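Long-range contacts in neurotoxin (Clostridium botulinum, PDB 3N7L), which probably binds gangliosides on nerve cells through its receptor-binding domain, the part of the botulinum neurotoxin kept in this crystal: residues Ile283-Arg289 / Asn301-Thr307; Arg343-Ile349 / Leu363-Ala369. All blocks are in the same frame, centred on the assembly; numbering follows the deposited sequence.

How the interactions relate
Interaction 1 and interaction 2 lie in the C-terminal half of the receptor-binding domain, a region of the trefoil superfamily. Their centres are about 10 Å apart. They follow one another along the chain: interaction 1 closes before interaction 2 opens. Both belong to one antiparallel sheet, in which strand 302-308 pairs with 283-287 along one edge and, near its start, with 348-354 along the other. Strand 348-354 then pairs with 359-366. The two contacts also meet directly. Leu303 N probably hydrogen-bonds to Phe348 O, and Ile288 CD1 packs on Ser347 OG. Together they form a continuous run of paired strands, part of the framework of this half of the domain.

Interaction 1: Ile283-Arg289 / Asn301-Thr307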
ATOM      1  N   ILE A 283       9.910  11.692  11.593  1.00 21.35           N
ATOM      2  CA  ILE A 283      11.249  11.668  11.034  1.00 21.52           C
ATOM      3  C   ILE A 283      11.200  12.268   9.635  1.00 20.91           C
ATOM      4  O   ILE A 283      10.135  12.335   9.023  1.00 18.17           O
ATOM      5  CB  ILE A 283      11.821  10.194  10.959  1.00 26.56           C
ATOM      6  CG1 ILE A 283      10.929   9.288  10.098  1.00 26.58           C
ATOM      7  CG2 ILE A 283      11.921   9.604  12.346  1.00 31.68           C
ATOM      8  CD1 ILE A 283      11.118   9.484   8.582  1.00 29.36           C
ATOM      9  N   ILE A 284      12.354  12.719   9.151  1.00 18.98           N
ATOM     10  CA  ILE A 284      12.477  13.263   7.807  1.00 18.80           C
ATOM     11  C   ILE A 284      13.675  12.529   7.216  1.00 18.59           C
ATOM     12  O   ILE A 284      14.741  12.477   7.832  1.00 18.65           O
ATOM     13  CB  ILE A 284      12.756  14.784   7.806  1.00 19.55           C
ATOM     14  CG1 ILE A 284      11.540  15.535   8.354  1.00 20.30           C
ATOM     15  CG2 ILE A 284      13.069  15.255   6.381  1.00 17.97           C
ATOM     16  CD1 ILE A 284      11.764  17.023   8.537  1.00 21.54           C
ATOM     17  N   ILE A 285      13.499  11.947   6.039  1.00 17.04           N
ATOM     18  CA  ILE A 285      14.581  11.206   5.406  1.00 17.19           C
ATOM     19  C   ILE A 285      15.421  12.156   4.561  1.00 16.42           C
ATOM     20  O   ILE A 285      14.884  12.927   3.773  1.00 18.99           O
ATOM     21  CB  ILE A 285      14.006  10.064   4.530  1.00 17.83           C
ATOM     22  CG1 ILE A 285      12.941   9.300   5.326  1.00 17.23           C
ATOM     23  CG2 ILE A 285      15.119   9.102   4.115  1.00 14.08           C
ATOM     24  CD1 ILE A 285      12.125   8.322   4.485  1.00 18.37           C
ATOM     25  N   LYS A 286      16.739  12.104   4.740  1.00 18.45           N
ATOM     26  CA  LYS A 286      17.658  12.968   4.002  1.00 20.30           C
ATOM     27  C   LYS A 286      18.637  12.125   3.201  1.00 21.00           C
ATOM     28  O   LYS A 286      19.250  11.199   3.718  1.00 21.05           O
ATOM     29  CB  LYS A 286      18.419  13.880   4.965  1.00 19.13           C
ATOM     30  CG  LYS A 286      17.510  14.749   5.825  1.00 20.90           C
ATOM     31  CD  LYS A 286      16.684  15.706   4.971  1.00 20.72           C
ATOM     32  CE  LYS A 286      17.559  16.754   4.289  1.00 24.50           C
ATOM     33  NZ  LYS A 286      16.784  17.627   3.353  1.00 26.07           N
ATOM     34  N   ARG A 287      18.782  12.472   1.933  1.00 22.37           N
ATOM     35  CA  ARG A 287      19.642  11.745   1.012  1.00 26.18           C
ATOM     36  C   ARG A 287      21.131  12.087   1.077  1.00 27.25           C
ATOM     37  O   ARG A 287      21.510  13.251   1.211  1.00 26.58           O
ATOM     38  CB  ARG A 287      19.108  11.973  -0.400  1.00 27.03           C
ATOM     39  CG  ARG A 287      20.013  11.585  -1.540  1.00 32.04           C
ATOM     40  CD  ARG A 287      19.374  12.069  -2.837  1.00 35.74           C
ATOM     41  NE  ARG A 287      20.319  12.127  -3.946  1.00 43.96           N
ATOM     42  CZ  ARG A 287      20.704  11.073  -4.655  1.00 45.48           C
ATOM     43  NH1 ARG A 287      20.221   9.870  -4.371  1.00 47.50           N
ATOM     44  NH2 ARG A 287      21.571  11.225  -5.645  1.00 45.29           N
ATOM     45  N   ILE A 288      21.969  11.057   0.987  1.00 28.92           N
ATOM     46  CA  ILE A 288      23.416  11.240   0.978  1.00 31.59           C
ATOM     47  C   ILE A 288      23.962  10.769  -0.375  1.00 34.40           C
ATOM     48  O   ILE A 288      24.697  11.500  -1.037  1.00 35.34           O
ATOM     49  CB  ILE A 288      24.116  10.436   2.088  1.00 30.49           C
ATOM     50  CG1 ILE A 288      23.596  10.867   3.460  1.00 30.08           C
ATOM     51  CG2 ILE A 288      25.623  10.667   2.015  1.00 29.67           C
ATOM     52  CD1 ILE A 288      24.096   9.984   4.600  1.00 29.05           C
ATOM     53  N   ARG A 289      23.600   9.552  -0.779  1.00 36.13           N
ATOM     54  CA  ARG A 289      24.051   8.994  -2.058  1.00 39.82           C
ATOM     55  C   ARG A 289      22.955   8.219  -2.787  1.00 40.55           C
ATOM     56  O   ARG A 289      22.088   7.617  -2.154  1.00 37.76           O
ATOM     57  CB  ARG A 289      25.246   8.057  -1.856  1.00 41.35           C
ATOM     58  CG  ARG A 289      26.576   8.748  -1.631  1.00 47.56           C
ATOM     59  CD  ARG A 289      27.720   7.739  -1.696  1.00 52.21           C
ATOM     60  NE  ARG A 289      29.035   8.380  -1.655  1.00 57.42           N
ATOM     61  CZ  ARG A 289      29.536   9.004  -0.591  1.00 59.24           C
ATOM     62  NH1 ARG A 289      30.741   9.559  -0.650  1.00 60.69           N
ATOM     63  NH2 ARG A 289      28.838   9.066   0.534  1.00 60.85           N
ATOM     64  N   ASN A 301      20.076   3.473  -2.026  1.00 24.52           N
ATOM     65  CA  ASN A 301      20.405   4.842  -1.613  1.00 22.59           C
ATOM     66  C   ASN A 301      21.002   4.868  -0.206  1.00 21.74           C
ATOM     67  O   ASN A 301      20.638   4.055   0.647  1.00 21.98           O
ATOM     68  CB  ASN A 301      19.156   5.733  -1.600  1.00 21.01           C
ATOM     69  CG  ASN A 301      18.677   6.116  -2.989  1.00 22.20           C
ATOM     70  OD1 ASN A 301      19.175   5.621  -4.002  1.00 23.81           O
ATOM     71  ND2 ASN A 301      17.693   7.006  -3.036  1.00 17.65           N
ATOM     72  N   VAL A 302      21.928   5.794   0.030  1.00 20.39           N
ATOM     73  CA  VAL A 302      22.524   5.959   1.351  1.00 20.97           C
ATOM     74  C   VAL A 302      21.843   7.215   1.899  1.00 19.86           C
ATOM     75  O   VAL A 302      21.791   8.241   1.217  1.00 20.64           O
ATOM     76  CB  VAL A 302      24.052   6.170   1.278  1.00 20.86           C
ATOM     77  CG1 VAL A 302      24.638   6.230   2.690  1.00 19.06           C
ATOM     78  CG2 VAL A 302      24.698   5.022   0.500  1.00 21.61           C
ATOM     79  N   LEU A 303      21.319   7.135   3.118  1.00 19.36           N
ATOM     80  CA  LEU A 303      20.584   8.261   3.700  1.00 18.54           C
ATOM     81  C   LEU A 303      20.698   8.346   5.221  1.00 19.47           C
ATOM     82  O   LEU A 303      21.353   7.516   5.855  1.00 19.32           O
ATOM     83  CB  LEU A 303      19.105   8.118   3.309  1.00 16.85           C
ATOM     84  CG  LEU A 303      18.517   6.710   3.550  1.00 19.14           C
ATOM     85  CD1 LEU A 303      18.218   6.504   5.026  1.00 15.86           C
ATOM     86  CD2 LEU A 303      17.239   6.517   2.726  1.00 19.85           C
ATOM     87  N   TYR A 304      20.070   9.368   5.803  1.00 18.19           N
ATOM     88  CA  TYR A 304      20.055   9.515   7.254  1.00 17.73           C
ATOM     89  C   TYR A 304      18.698  10.076   7.685  1.00 18.92           C
ATOM     90  O   TYR A 304      17.886  10.485   6.848  1.00 18.21           O
ATOM     91  CB  TYR A 304      21.216  10.395   7.764  1.00 18.01           C
ATOM     92  CG  TYR A 304      21.215  11.848   7.328  1.00 19.21           C
ATOM     93  CD1 TYR A 304      21.725  12.226   6.089  1.00 19.23           C
ATOM     94  CD2 TYR A 304      20.737  12.852   8.181  1.00 20.12           C
ATOM     95  CE1 TYR A 304      21.767  13.570   5.702  1.00 22.76           C
ATOM     96  CE2 TYR A 304      20.771  14.196   7.808  1.00 20.31           C
ATOM     97  CZ  TYR A 304      21.288  14.550   6.568  1.00 23.28           C
ATOM     98  OH  TYR A 304      21.320  15.873   6.186  1.00 23.92           O
ATOM     99  N   PHE A 305      18.443  10.079   8.986  1.00 18.44           N
ATOM    100  CA  PHE A 305      17.162  10.553   9.495  1.00 20.75           C
ATOM    101  C   PHE A 305      17.245  11.736  10.447  1.00 20.56           C
ATOM    102  O   PHE A 305      18.030  11.735  11.387  1.00 21.19           O
ATOM    103  CB  PHE A 305      16.424   9.412  10.210  1.00 19.40           C
ATOM    104  CG  PHE A 305      16.216   8.191   9.362  1.00 20.34           C
ATOM    105  CD1 PHE A 305      17.120   7.134   9.411  1.00 19.33           C
ATOM    106  CD2 PHE A 305      15.112   8.095   8.514  1.00 19.80           C
ATOM    107  CE1 PHE A 305      16.926   5.989   8.628  1.00 19.89           C
ATOM    108  CE2 PHE A 305      14.910   6.965   7.732  1.00 17.72           C
ATOM    109  CZ  PHE A 305      15.823   5.905   7.790  1.00 18.51           C
ATOM    110  N   ASN A 306      16.411  12.736  10.198  1.00 23.68           N
ATOM    111  CA  ASN A 306      16.338  13.923  11.046  1.00 24.44           C
ATOM    112  C   ASN A 306      15.005  13.852  11.784  1.00 24.45           C
ATOM    113  O   ASN A 306      14.070  13.201  11.321  1.00 23.80           O
ATOM    114  CB  ASN A 306      16.353  15.203  10.194  1.00 25.78           C
ATOM    115  CG  ASN A 306      17.746  15.750   9.961  1.00 26.97           C
ATOM    116  OD1 ASN A 306      17.954  16.573   9.072  1.00 31.07           O
ATOM    117  ND2 ASN A 306      18.702  15.316  10.765  1.00 26.91           N
ATOM    118  N   THR A 307      14.918  14.512  12.932  1.00 24.78           N
ATOM    119  CA  THR A 307      13.668  14.552  13.681  1.00 25.54           C
ATOM    120  C   THR A 307      13.631  15.774  14.583  1.00 24.92           C
ATOM    121  O   THR A 307      14.612  16.095  15.245  1.00 24.39           O
ATOM    122  CB  THR A 307      13.449  13.285  14.543  1.00 29.20           C
ATOM    123  OG1 THR A 307      12.206  13.406  15.255  1.00 31.39           O
ATOM    124  CG2 THR A 307      14.594  13.092  15.537  1.00 30.16           C
TER
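Residues Ile283-Arg289 and Asn301-Thr307 form an antiparallel strand pair that ends in a classic beta bulge, within the trefoil half of the domain. Ile284 and Lys286 exchange backbone hydrogen bonds with Asn306 and Tyr304. Here Ile288 and Arg289 stand opposite the single Val302. Val302 O accepts from Ile288 N (2.8 Å) and from Arg289 N (3.0 Å).

On one face of the pair, Lys286 lies across the Tyr304 ring. Its CB sits 3.5 Å from the ring centroid, a CH-pi contact over the face. Ile288 comes from another direction: its CG1 meets Tyr304 CD1 at the ring edge, 3.5 Å away. Tyr304 chi1 of 64° sets CG between the backbone N and carbonyl carbon, and the ring reaches back over the partner strand. The lysine chain bends at chi2 and chi3, and NZ makes a salt bridge with Asp244.

On the other face, Ile285, Leu303 and Phe305 make a buried apolar cluster. Ile285 CG2 packs against Leu303 CD2 at 3.6 Å, while its CG1 lies beside Phe305 CE2 at 3.9 Å.

Strand 246-251 flanks Ile283-Ile285, strand 313-318 borders Phe305 and Asn306, and helix 339-345 packs on Tyr304 and Ile288.

Interaction 2: Arg343-Ile349 / Leu363-Ala369; sequences RKYGSFI and LFLSSNA
Ile349 and Phe364 pair through two backbone hydrogen bonds in the beta hairpin of strands 348-354 and 359-366, part of the trefoil-type domain. Ile349 N donates to Phe364 O at 2.8 Å, and Phe364 N returns a bond to Ile349 O. Next along the ladder, Phe348 and Leu365 form a non-hydrogen-bonded pair. Ser366 N then donates to Ser347 O at 2.7 Å.

The side chains pack closely around this ladder. Ile349 CG1 lies against Ser366 CB at 4.0 Å. Phe364 turns the edge of its ring to Ile349 O, and the same ring makes a cation-pi contact with Arg373. On the other side of the pair, Leu363 CD2 touches Phe348 CB at 4.1 Å. Leu365 starts away from the partner segment, but CG anti to the backbone N (chi1 174°) brings CD1 back to Ser347 O, 3.6 Å away.

Beyond the ladder, the end of helix 339-345 meets the turn after strand 359-366. Arg343 bends at chi3, and one face of its guanidinium covers the Ala369 methyl, which lies over the centre of the group. Lys344 crosses the Asn368 amide, with CG 3.2 Å from ND2.

Several outside bonds position these groups. Ser347 OG bonds to Ile342 O in the helix, and Ser366 OG bonds to Thr370 O in the turn. Leu363 and Leu365 are also tied by backbone bonds to strand 373-384. A water accepts from Ser347 N at 2.8 Å and lies within donating distance of Arg343 O and Ser366 O, joining helix 339-345 to strand 359-366; it has more acceptors near it than protons to give.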
ATOM      1  N   ARG A 343      27.779  10.582   9.123  1.00 23.36           N
ATOM      2  CA  ARG A 343      28.335   9.658   8.139  1.00 25.60           C
ATOM      3  C   ARG A 343      28.918   8.408   8.792  1.00 25.43           C
ATOM      4  O   ARG A 343      28.902   7.324   8.204  1.00 25.84           O
ATOM      5  CB  ARG A 343      29.412  10.366   7.310  1.00 27.74           C
ATOM      6  CG  ARG A 343      28.896  11.595   6.573  1.00 33.05           C
ATOM      7  CD  ARG A 343      30.021  12.344   5.876  1.00 37.67           C
ATOM      8  NE  ARG A 343      30.384  11.716   4.612  1.00 43.44           N
ATOM      9  CZ  ARG A 343      29.659  11.806   3.500  1.00 45.69           C
ATOM     10  NH1 ARG A 343      28.530  12.503   3.493  1.00 46.40           N
ATOM     11  NH2 ARG A 343      30.056  11.188   2.394  1.00 46.71           N
ATOM     12  N   LYS A 344      29.416   8.553  10.014  1.00 25.59           N
ATOM     13  CA  LYS A 344      30.012   7.422  10.718  1.00 27.55           C
ATOM     14  C   LYS A 344      29.065   6.652  11.627  1.00 26.69           C
ATOM     15  O   LYS A 344      29.204   5.437  11.783  1.00 27.06           O
ATOM     16  CB  LYS A 344      31.211   7.887  11.548  1.00 29.74           C
ATOM     17  CG  LYS A 344      32.347   8.467  10.717  1.00 33.96           C
ATOM     18  CD  LYS A 344      33.519   8.887  11.582  1.00 39.09           C
ATOM     19  CE  LYS A 344      33.134  10.002  12.536  1.00 41.56           C
ATOM     20  NZ  LYS A 344      34.325  10.522  13.267  1.00 45.83           N
ATOM     21  N   TYR A 345      28.101   7.340  12.231  1.00 25.10           N
ATOM     22  CA  TYR A 345      27.204   6.663  13.156  1.00 25.51           C
ATOM     23  C   TYR A 345      25.712   6.674  12.850  1.00 23.75           C
ATOM     24  O   TYR A 345      24.944   6.027  13.561  1.00 23.09           O
ATOM     25  CB  TYR A 345      27.420   7.225  14.559  1.00 26.92           C
ATOM     26  CG  TYR A 345      28.872   7.275  14.955  1.00 30.42           C
ATOM     27  CD1 TYR A 345      29.651   6.118  14.959  1.00 33.25           C
ATOM     28  CD2 TYR A 345      29.479   8.481  15.301  1.00 33.49           C
ATOM     29  CE1 TYR A 345      31.001   6.159  15.297  1.00 35.96           C
ATOM     30  CE2 TYR A 345      30.828   8.537  15.641  1.00 36.10           C
ATOM     31  CZ  TYR A 345      31.582   7.371  15.636  1.00 36.63           C
ATOM     32  OH  TYR A 345      32.915   7.423  15.971  1.00 39.75           O
ATOM     33  N   GLY A 346      25.295   7.387  11.809  1.00 22.63           N
ATOM     34  CA  GLY A 346      23.872   7.440  11.510  1.00 23.39           C
ATOM     35  C   GLY A 346      23.452   7.356  10.057  1.00 22.55           C
ATOM     36  O   GLY A 346      22.362   7.804   9.705  1.00 21.69           O
ATOM     37  N   SER A 347      24.292   6.767   9.213  1.00 22.03           N
ATOM     38  CA  SER A 347      23.965   6.645   7.796  1.00 22.62           C
ATOM     39  C   SER A 347      23.502   5.234   7.459  1.00 23.43           C
ATOM     40  O   SER A 347      24.086   4.251   7.921  1.00 21.83           O
ATOM     41  CB  SER A 347      25.177   7.028   6.949  1.00 22.89           C
ATOM     42  OG  SER A 347      25.568   8.359   7.234  1.00 24.86           O
ATOM     43  N   PHE A 348      22.444   5.142   6.656  1.00 24.08           N
ATOM     44  CA  PHE A 348      21.895   3.846   6.280  1.00 24.35           C
ATOM     45  C   PHE A 348      21.725   3.625   4.785  1.00 23.61           C
ATOM     46  O   PHE A 348      21.597   4.566   4.000  1.00 23.43           O
ATOM     47  CB  PHE A 348      20.530   3.620   6.944  1.00 24.39           C
ATOM     48  CG  PHE A 348      20.567   3.652   8.440  1.00 24.02           C
ATOM     49  CD1 PHE A 348      20.573   4.862   9.121  1.00 22.83           C
ATOM     50  CD2 PHE A 348      20.636   2.470   9.169  1.00 23.31           C
ATOM     51  CE1 PHE A 348      20.648   4.898  10.513  1.00 24.58           C
ATOM     52  CE2 PHE A 348      20.711   2.493  10.563  1.00 25.95           C
ATOM     53  CZ  PHE A 348      20.718   3.712  11.235  1.00 25.75           C
ATOM     54  N   ILE A 349      21.727   2.349   4.420  1.00 23.15           N
ATOM     55  CA  ILE A 349      21.526   1.911   3.047  1.00 22.97           C
ATOM     56  C   ILE A 349      20.143   1.287   3.132  1.00 21.84           C
ATOM     57  O   ILE A 349      19.922   0.377   3.925  1.00 21.85           O
ATOM     58  CB  ILE A 349      22.544   0.831   2.662  1.00 23.41           C
ATOM     59  CG1 ILE A 349      23.956   1.401   2.783  1.00 22.75           C
ATOM     60  CG2 ILE A 349      22.261   0.331   1.254  1.00 23.01           C
ATOM     61  CD1 ILE A 349      25.012   0.340   2.929  1.00 22.26           C
ATOM     62  N   LEU A 363      16.790  -1.482   6.624  1.00 21.38           N
ATOM     63  CA  LEU A 363      17.818  -0.464   6.744  1.00 22.39           C
ATOM     64  C   LEU A 363      19.114  -1.069   7.272  1.00 21.81           C
ATOM     65  O   LEU A 363      19.143  -1.674   8.339  1.00 22.15           O
ATOM     66  CB  LEU A 363      17.319   0.647   7.685  1.00 20.11           C
ATOM     67  CG  LEU A 363      16.156   1.476   7.124  1.00 20.08           C
ATOM     68  CD1 LEU A 363      15.369   2.135   8.249  1.00 21.71           C
ATOM     69  CD2 LEU A 363      16.712   2.517   6.162  1.00 18.30           C
ATOM     70  N   PHE A 364      20.184  -0.903   6.506  1.00 22.53           N
ATOM     71  CA  PHE A 364      21.492  -1.427   6.885  1.00 22.80           C
ATOM     72  C   PHE A 364      22.433  -0.289   7.284  1.00 21.78           C
ATOM     73  O   PHE A 364      22.527   0.714   6.582  1.00 20.76           O
ATOM     74  CB  PHE A 364      22.085  -2.209   5.706  1.00 22.68           C
ATOM     75  CG  PHE A 364      21.240  -3.373   5.275  1.00 23.68           C
ATOM     76  CD1 PHE A 364      21.355  -4.605   5.912  1.00 25.32           C
ATOM     77  CD2 PHE A 364      20.290  -3.224   4.268  1.00 24.70           C
ATOM     78  CE1 PHE A 364      20.529  -5.673   5.556  1.00 25.29           C
ATOM     79  CE2 PHE A 364      19.460  -4.283   3.905  1.00 23.93           C
ATOM     80  CZ  PHE A 364      19.581  -5.509   4.552  1.00 24.73           C
ATOM     81  N   LEU A 365      23.114  -0.440   8.417  1.00 21.42           N
ATOM     82  CA  LEU A 365      24.060   0.576   8.862  1.00 22.39           C
ATOM     83  C   LEU A 365      25.156   0.693   7.805  1.00 23.88           C
ATOM     84  O   LEU A 365      25.749  -0.307   7.389  1.00 23.21           O
ATOM     85  CB  LEU A 365      24.681   0.195  10.209  1.00 22.28           C
ATOM     86  CG  LEU A 365      25.801   1.131  10.689  1.00 25.56           C
ATOM     87  CD1 LEU A 365      25.243   2.527  10.894  1.00 24.35           C
ATOM     88  CD2 LEU A 365      26.407   0.603  11.984  1.00 24.75           C
ATOM     89  N   SER A 366      25.410   1.921   7.373  1.00 22.74           N
ATOM     90  CA  SER A 366      26.406   2.206   6.356  1.00 25.08           C
ATOM     91  C   SER A 366      27.801   2.426   6.921  1.00 26.37           C
ATOM     92  O   SER A 366      27.966   2.950   8.022  1.00 25.65           O
ATOM     93  CB  SER A 366      25.988   3.449   5.575  1.00 25.81           C
ATOM     94  OG  SER A 366      27.073   3.964   4.829  1.00 28.45           O
ATOM     95  N   SER A 367      28.807   2.013   6.161  1.00 26.57           N
ATOM     96  CA  SER A 367      30.183   2.213   6.580  1.00 28.46           C
ATOM     97  C   SER A 367      30.625   3.543   5.989  1.00 28.30           C
ATOM     98  O   SER A 367      30.789   3.665   4.774  1.00 28.30           O
ATOM     99  CB  SER A 367      31.086   1.095   6.057  1.00 29.45           C
ATOM    100  OG  SER A 367      32.410   1.292   6.510  1.00 30.91           O
ATOM    101  N   ASN A 368      30.794   4.540   6.851  1.00 27.67           N
ATOM    102  CA  ASN A 368      31.213   5.870   6.424  1.00 30.10           C
ATOM    103  C   ASN A 368      30.424   6.408   5.233  1.00 29.32           C
ATOM    104  O   ASN A 368      30.993   6.958   4.292  1.00 29.00           O
ATOM    105  CB  ASN A 368      32.708   5.867   6.099  1.00 33.35           C
ATOM    106  CG  ASN A 368      33.566   5.706   7.336  1.00 37.34           C
ATOM    107  OD1 ASN A 368      34.381   4.784   7.431  1.00 39.09           O
ATOM    108  ND2 ASN A 368      33.383   6.605   8.300  1.00 37.72           N
ATOM    109  N   ALA A 369      29.106   6.250   5.284  1.00 28.07           N
ATOM    110  CA  ALA A 369      28.227   6.728   4.223  1.00 28.02           C
ATOM    111  C   ALA A 369      28.454   6.107   2.838  1.00 27.57           C
ATOM    112  O   ALA A 369      28.154   6.734   1.828  1.00 28.51           O
ATOM    113  CB  ALA A 369      28.307   8.254   4.133  1.00 27.38           C
TER
HETATM  114  O   HOH W   1      26.802   5.493   9.393  1.00 23.25           O